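PDB 3EO4: uncharacterized protein MJ1062 from Methanocaldococcus jannaschii, which is of unknown function but carries a GNAT-type acetyltransferase domain, the part crystallised here, and so probably transfers acyl groups. Local coordinates for residues Trp30-Phe40 against Leu96-Gly104. Numbering follows the deposited sequence.
Sequences WRSNPLIYKFF and LIGEFFLWG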
ATOM      1  N   TRP A  30      -0.482  -1.388   3.046  1.00 16.35           N
ATOM      2  CA  TRP A  30      -0.877  -2.782   3.159  1.00 15.89           C
ATOM      3  C   TRP A  30      -1.824  -3.035   4.347  1.00 16.00           C
ATOM      4  O   TRP A  30      -2.839  -3.696   4.200  1.00 15.70           O
ATOM      5  CB  TRP A  30       0.354  -3.642   3.321  1.00 14.79           C
ATOM      6  CG  TRP A  30       1.201  -3.741   2.097  1.00 14.10           C
ATOM      7  CD1 TRP A  30       0.792  -3.686   0.774  1.00 11.24           C
ATOM      8  CD2 TRP A  30       2.614  -3.953   2.082  1.00 10.02           C
ATOM      9  NE1 TRP A  30       1.888  -3.858  -0.062  1.00 12.25           N
ATOM     10  CE2 TRP A  30       3.015  -4.023   0.720  1.00 10.88           C
ATOM     11  CE3 TRP A  30       3.581  -4.111   3.091  1.00  9.11           C
ATOM     12  CZ2 TRP A  30       4.354  -4.235   0.344  1.00  7.63           C
ATOM     13  CZ3 TRP A  30       4.906  -4.305   2.719  1.00 11.58           C
ATOM     14  CH2 TRP A  30       5.277  -4.382   1.339  1.00  7.50           C
ATOM     15  N   ARG A  31      -1.491  -2.517   5.516  1.00 15.52           N
ATOM     16  CA  ARG A  31      -2.324  -2.745   6.710  1.00 16.51           C
ATOM     17  C   ARG A  31      -3.663  -2.019   6.725  1.00 15.86           C
ATOM     18  O   ARG A  31      -4.491  -2.262   7.623  1.00 16.56           O
ATOM     19  CB  ARG A  31      -1.539  -2.363   7.981  1.00 16.56           C
ATOM     20  CG  ARG A  31      -0.261  -3.178   8.135  1.00 19.32           C
ATOM     21  CD  ARG A  31       0.327  -3.009   9.536  1.00 26.84           C
ATOM     22  NE  ARG A  31      -0.068  -4.113  10.418  1.00 32.51           N
ATOM     23  CZ  ARG A  31      -1.136  -4.119  11.211  1.00 33.93           C
ATOM     24  NH1 ARG A  31      -1.380  -5.197  11.953  1.00 34.41           N
ATOM     25  NH2 ARG A  31      -1.955  -3.062  11.270  1.00 34.10           N
ATOM     26  N   SER A  32      -3.838  -1.075   5.806  1.00 14.81           N
ATOM     27  CA  SER A  32      -5.061  -0.289   5.714  1.00 14.80           C
ATOM     28  C   SER A  32      -5.958  -0.872   4.646  1.00 14.46           C
ATOM     29  O   SER A  32      -6.996  -0.329   4.351  1.00 15.47           O
ATOM     30  CB  SER A  32      -4.758   1.185   5.430  1.00 15.33           C
ATOM     31  OG  SER A  32      -3.893   1.733   6.429  1.00 16.17           O
ATOM     32  N   ASN A  33      -5.552  -1.992   4.064  1.00 14.38           N
ATOM     33  CA  ASN A  33      -6.384  -2.665   3.099  1.00 14.27           C
ATOM     34  C   ASN A  33      -7.334  -3.639   3.813  1.00 14.64           C
ATOM     35  O   ASN A  33      -6.869  -4.585   4.440  1.00 14.21           O
ATOM     36  CB  ASN A  33      -5.492  -3.385   2.088  1.00 14.23           C
ATOM     37  CG  ASN A  33      -6.240  -3.785   0.846  1.00 14.31           C
ATOM     38  OD1 ASN A  33      -7.353  -4.261   0.914  1.00 12.66           O
ATOM     39  ND2 ASN A  33      -5.610  -3.618  -0.301  1.00 15.38           N
ATOM     40  N   PRO A  34      -8.667  -3.390   3.738  1.00 15.24           N
ATOM     41  CA  PRO A  34      -9.706  -4.215   4.357  1.00 15.89           C
ATOM     42  C   PRO A  34      -9.617  -5.691   4.007  1.00 16.69           C
ATOM     43  O   PRO A  34     -10.101  -6.525   4.779  1.00 16.57           O
ATOM     44  CB  PRO A  34     -11.012  -3.641   3.780  1.00 16.12           C
ATOM     45  CG  PRO A  34     -10.671  -2.270   3.380  1.00 15.83           C
ATOM     46  CD  PRO A  34      -9.255  -2.287   2.950  1.00 15.04           C
ATOM     47  N   LEU A  35      -9.031  -5.992   2.844  1.00 16.39           N
ATOM     48  CA  LEU A  35      -8.830  -7.356   2.371  1.00 17.05           C
ATOM     49  C   LEU A  35      -7.749  -8.057   3.193  1.00 16.78           C
ATOM     50  O   LEU A  35      -7.639  -9.283   3.181  1.00 15.71           O
ATOM     51  CB  LEU A  35      -8.395  -7.329   0.884  1.00 16.80           C
ATOM     52  CG  LEU A  35      -9.367  -7.430  -0.284  1.00 19.58           C
ATOM     53  CD1 LEU A  35     -10.841  -7.157   0.062  1.00 19.75           C
ATOM     54  CD2 LEU A  35      -8.858  -6.546  -1.411  1.00 20.68           C
ATOM     55  N   ILE A  36      -6.930  -7.254   3.856  1.00 17.22           N
ATOM     56  CA  ILE A  36      -5.892  -7.734   4.735  1.00 17.95           C
ATOM     57  C   ILE A  36      -6.315  -7.609   6.194  1.00 18.41           C
ATOM     58  O   ILE A  36      -6.162  -8.565   6.960  1.00 19.03           O
ATOM     59  CB  ILE A  36      -4.558  -7.000   4.487  1.00 18.74           C
ATOM     60  CG1 ILE A  36      -4.021  -7.391   3.101  1.00 19.19           C
ATOM     61  CG2 ILE A  36      -3.515  -7.390   5.534  1.00 18.04           C
ATOM     62  CD1 ILE A  36      -2.740  -6.699   2.681  1.00 19.32           C
ATOM     63  N   TYR A  37      -6.892  -6.466   6.586  1.00 18.03           N
ATOM     64  CA  TYR A  37      -7.137  -6.257   7.997  1.00 17.88           C
ATOM     65  C   TYR A  37      -8.358  -7.018   8.508  1.00 17.75           C
ATOM     66  O   TYR A  37      -8.668  -6.995   9.703  1.00 18.01           O
ATOM     67  CB  TYR A  37      -7.070  -4.768   8.399  1.00 17.72           C
ATOM     68  CG  TYR A  37      -8.150  -3.818   7.882  1.00 17.71           C
ATOM     69  CD1 TYR A  37      -7.827  -2.753   7.034  1.00 15.81           C
ATOM     70  CD2 TYR A  37      -9.472  -3.934   8.306  1.00 17.79           C
ATOM     71  CE1 TYR A  37      -8.820  -1.847   6.599  1.00 15.93           C
ATOM     72  CE2 TYR A  37     -10.458  -3.037   7.881  1.00 17.41           C
ATOM     73  CZ  TYR A  37     -10.127  -1.998   7.030  1.00 15.51           C
ATOM     74  OH  TYR A  37     -11.130  -1.131   6.619  1.00 15.37           O
ATOM     75  N   LYS A  38      -9.043  -7.685   7.579  1.00 17.59           N
ATOM     76  CA  LYS A  38      -9.980  -8.783   7.855  1.00 18.06           C
ATOM     77  C   LYS A  38      -9.408  -9.796   8.838  1.00 17.61           C
ATOM     78  O   LYS A  38     -10.140 -10.466   9.552  1.00 17.99           O
ATOM     79  CB  LYS A  38     -10.083  -9.635   6.598  1.00 19.12           C
ATOM     80  CG  LYS A  38     -11.233  -9.517   5.752  1.00 20.34           C
ATOM     81  CD  LYS A  38     -11.023 -10.578   4.675  1.00 22.21           C
ATOM     82  CE  LYS A  38     -11.458 -11.962   5.185  1.00 20.60           C
ATOM     83  NZ  LYS A  38     -12.773 -12.334   4.646  1.00 21.01           N
ATOM     84  N   PHE A  39      -8.096  -9.984   8.748  1.00 17.12           N
ATOM     85  CA  PHE A  39      -7.379 -10.998   9.499  1.00 16.48           C
ATOM     86  C   PHE A  39      -6.701 -10.468  10.776  1.00 16.28           C
ATOM     87  O   PHE A  39      -5.990 -11.216  11.447  1.00 17.40           O
ATOM     88  CB  PHE A  39      -6.394 -11.751   8.555  1.00 16.02           C
ATOM     89  CG  PHE A  39      -7.067 -12.359   7.322  1.00 12.91           C
ATOM     90  CD1 PHE A  39      -8.134 -13.229   7.459  1.00 11.77           C
ATOM     91  CD2 PHE A  39      -6.617 -12.056   6.029  1.00 13.47           C
ATOM     92  CE1 PHE A  39      -8.773 -13.803   6.347  1.00 10.14           C
ATOM     93  CE2 PHE A  39      -7.247 -12.614   4.893  1.00 15.19           C
ATOM     94  CZ  PHE A  39      -8.353 -13.498   5.067  1.00  9.67           C
ATOM     95  N   PHE A  40      -6.955  -9.211  11.142  1.00 16.21           N
ATOM     96  CA  PHE A  40      -6.281  -8.560  12.266  1.00 16.43           C
ATOM     97  C   PHE A  40      -7.281  -8.374  13.404  1.00 16.94           C
ATOM     98  O   PHE A  40      -8.391  -7.880  13.173  1.00 16.16           O
ATOM     99  CB  PHE A  40      -5.762  -7.167  11.877  1.00 16.34           C
ATOM    100  CG  PHE A  40      -4.628  -7.176  10.891  1.00 18.15           C
ATOM    101  CD1 PHE A  40      -4.246  -5.990  10.262  1.00 19.85           C
ATOM    102  CD2 PHE A  40      -3.956  -8.343  10.575  1.00 18.63           C
ATOM    103  CE1 PHE A  40      -3.224  -5.963   9.358  1.00 20.61           C
ATOM    104  CE2 PHE A  40      -2.900  -8.322   9.670  1.00 22.36           C
ATOM    105  CZ  PHE A  40      -2.541  -7.132   9.057  1.00 22.38           C
ATOM    106  N   LEU A  96       2.842 -10.645   6.683  1.00 20.45           N
ATOM    107  CA  LEU A  96       1.843 -10.010   5.853  1.00 21.39           C
ATOM    108  C   LEU A  96       2.426  -9.966   4.450  1.00 21.10           C
ATOM    109  O   LEU A  96       3.524  -9.483   4.282  1.00 22.02           O
ATOM    110  CB  LEU A  96       1.641  -8.598   6.383  1.00 21.79           C
ATOM    111  CG  LEU A  96       0.847  -7.477   5.739  1.00 24.00           C
ATOM    112  CD1 LEU A  96       0.947  -6.270   6.702  1.00 23.74           C
ATOM    113  CD2 LEU A  96       1.360  -7.054   4.386  1.00 26.69           C
ATOM    114  N   ILE A  97       1.732 -10.537   3.470  1.00 20.52           N
ATOM    115  CA  ILE A  97       2.087 -10.363   2.074  1.00 20.36           C
ATOM    116  C   ILE A  97       1.098  -9.327   1.531  1.00 21.00           C
ATOM    117  O   ILE A  97      -0.113  -9.565   1.531  1.00 19.72           O
ATOM    118  CB  ILE A  97       2.036 -11.711   1.270  1.00 20.65           C
ATOM    119  CG1 ILE A  97       2.991 -12.756   1.882  1.00 19.13           C
ATOM    120  CG2 ILE A  97       2.276 -11.492  -0.251  1.00 19.63           C
ATOM    121  CD1 ILE A  97       4.497 -12.386   1.754  1.00 20.14           C
ATOM    122  N   GLY A  98       1.640  -8.175   1.099  1.00 20.92           N
ATOM    123  CA  GLY A  98       0.857  -7.080   0.554  1.00 20.64           C
ATOM    124  C   GLY A  98       0.265  -7.261  -0.841  1.00 20.52           C
ATOM    125  O   GLY A  98      -0.835  -6.796  -1.076  1.00 20.64           O
ATOM    126  N   GLU A  99       0.962  -7.923  -1.770  1.00 20.09           N
ATOM    127  CA  GLU A  99       0.385  -8.166  -3.102  1.00 19.83           C
ATOM    128  C   GLU A  99      -0.503  -9.362  -3.012  1.00 19.81           C
ATOM    129  O   GLU A  99      -0.041 -10.408  -2.567  1.00 20.58           O
ATOM    130  CB  GLU A  99       1.439  -8.496  -4.172  1.00 19.46           C
ATOM    131  CG  GLU A  99       2.540  -7.525  -4.278  1.00 19.29           C
ATOM    132  CD  GLU A  99       3.370  -7.660  -5.557  1.00 17.32           C
ATOM    133  OE1 GLU A  99       4.366  -6.925  -5.636  1.00 18.39           O
ATOM    134  OE2 GLU A  99       3.050  -8.465  -6.469  1.00 16.45           O
ATOM    135  N   PHE A 100      -1.734  -9.242  -3.520  1.00 20.35           N
ATOM    136  CA  PHE A 100      -2.793 -10.246  -3.315  1.00 21.16           C
ATOM    137  C   PHE A 100      -2.733 -11.488  -4.178  1.00 21.06           C
ATOM    138  O   PHE A 100      -3.188 -12.555  -3.756  1.00 21.83           O
ATOM    139  CB  PHE A 100      -4.170  -9.615  -3.491  1.00 21.12           C
ATOM    140  CG  PHE A 100      -4.452  -8.553  -2.502  1.00 24.31           C
ATOM    141  CD1 PHE A 100      -5.242  -8.829  -1.392  1.00 24.57           C
ATOM    142  CD2 PHE A 100      -3.897  -7.275  -2.654  1.00 25.25           C
ATOM    143  CE1 PHE A 100      -5.506  -7.835  -0.452  1.00 28.97           C
ATOM    144  CE2 PHE A 100      -4.160  -6.280  -1.736  1.00 27.85           C
ATOM    145  CZ  PHE A 100      -4.957  -6.555  -0.618  1.00 28.53           C
ATOM    146  N   PHE A 101      -2.224 -11.352  -5.390  1.00 20.83           N
ATOM    147  CA  PHE A 101      -2.190 -12.481  -6.321  1.00 21.06           C
ATOM    148  C   PHE A 101      -0.861 -13.241  -6.230  1.00 21.72           C
ATOM    149  O   PHE A 101      -0.490 -13.968  -7.147  1.00 21.99           O
ATOM    150  CB  PHE A 101      -2.512 -12.014  -7.743  1.00 20.06           C
ATOM    151  CG  PHE A 101      -3.956 -11.629  -7.931  1.00 19.39           C
ATOM    152  CD1 PHE A 101      -4.931 -12.611  -8.184  1.00 19.79           C
ATOM    153  CD2 PHE A 101      -4.358 -10.297  -7.850  1.00 16.65           C
ATOM    154  CE1 PHE A 101      -6.290 -12.264  -8.368  1.00 18.39           C
ATOM    155  CE2 PHE A 101      -5.714  -9.941  -8.030  1.00 16.72           C
ATOM    156  CZ  PHE A 101      -6.678 -10.927  -8.293  1.00 17.97           C
ATOM    157  N   LEU A 102      -0.169 -13.038  -5.115  1.00 22.84           N
ATOM    158  CA  LEU A 102       1.021 -13.785  -4.720  1.00 25.24           C
ATOM    159  C   LEU A 102       0.680 -14.807  -3.642  1.00 27.06           C
ATOM    160  O   LEU A 102       1.354 -15.832  -3.522  1.00 27.94           O
ATOM    161  CB  LEU A 102       2.077 -12.847  -4.120  1.00 24.55           C
ATOM    162  CG  LEU A 102       2.839 -11.927  -5.070  1.00 24.16           C
ATOM    163  CD1 LEU A 102       3.982 -11.211  -4.317  1.00 23.44           C
ATOM    164  CD2 LEU A 102       3.368 -12.688  -6.241  1.00 21.64           C
ATOM    165  N   TRP A 103      -0.341 -14.492  -2.838  1.00 28.57           N
ATOM    166  CA  TRP A 103      -0.877 -15.407  -1.839  1.00 29.42           C
ATOM    167  C   TRP A 103      -1.014 -16.803  -2.418  1.00 28.87           C
ATOM    168  O   TRP A 103      -1.380 -16.968  -3.578  1.00 28.65           O
ATOM    169  CB  TRP A 103      -2.232 -14.912  -1.295  1.00 30.23           C
ATOM    170  CG  TRP A 103      -2.166 -13.608  -0.497  1.00 31.32           C
ATOM    171  CD1 TRP A 103      -1.117 -12.754  -0.412  1.00 33.32           C
ATOM    172  CD2 TRP A 103      -3.240 -13.004   0.261  1.00 34.09           C
ATOM    173  NE1 TRP A 103      -1.439 -11.679   0.401  1.00 34.58           N
ATOM    174  CE2 TRP A 103      -2.738 -11.806   0.818  1.00 33.81           C
ATOM    175  CE3 TRP A 103      -4.564 -13.386   0.555  1.00 34.16           C
ATOM    176  CZ2 TRP A 103      -3.514 -10.970   1.642  1.00 34.77           C
ATOM    177  CZ3 TRP A 103      -5.336 -12.551   1.374  1.00 35.83           C
ATOM    178  CH2 TRP A 103      -4.810 -11.352   1.900  1.00 34.31           C
ATOM    179  N   GLY A 104      -0.679 -17.797  -1.603  1.00 28.89           N
ATOM    180  CA  GLY A 104      -0.717 -19.196  -2.019  1.00 29.00           C
ATOM    181  C   GLY A 104       0.466 -19.615  -2.885  1.00 29.01           C
ATOM    182  O   GLY A 104       0.372 -20.608  -3.590  1.00 29.18           O
TER
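With CG anti to its own carbonyl carbon (chi1 -70°), the indole of Trp-30 is laid over Gly-98, while Leu-96, its CG anti to the backbone N, sets its two methyls against Trp-30 and Arg-31. The Trp-30/Gly-98 pair meets the criteria of a CH-pi contact: Gly-98 CA sits 3.4 Å from the centroid of the five-membered ring of Trp-30, only 14° off its normal. The two methyls of Leu-96 divide the work, CD2 lying 3.7 Å from Trp-30 CB and CD1 3.6 Å from Arg-31 CG. An alanine in place of Trp-30 is likely to open a gap above Gly-98 CA and leave Leu-96 CD2 against the remaining CB, without the six-membered ring beside it.

Further along, Ile-36 CG1 rests against two aromatics, 3.9 Å from both Phe-100 CE1 and Trp-103 CZ2, the latter approached at the ring edge. Trp-103 is itself fixed by its NE1, which donates to Ile-97 O at 2.7 Å (161° at the hydrogen), with the acceptor close to the indole plane. Asn-33 ND2 meets the edge of Phe-100, but its hydrogen bond goes to Ser-32 O of the second subunit; Asn-33 OD1 caps the short helix 34-37 through Leu-35 N. Apolar packing thus joins helix 24-31 and the short, weakly bonded helix 34-37 to the end of strand 92-97 and the loop leading to helix 107-121, within a GNAT acetyltransferase fold.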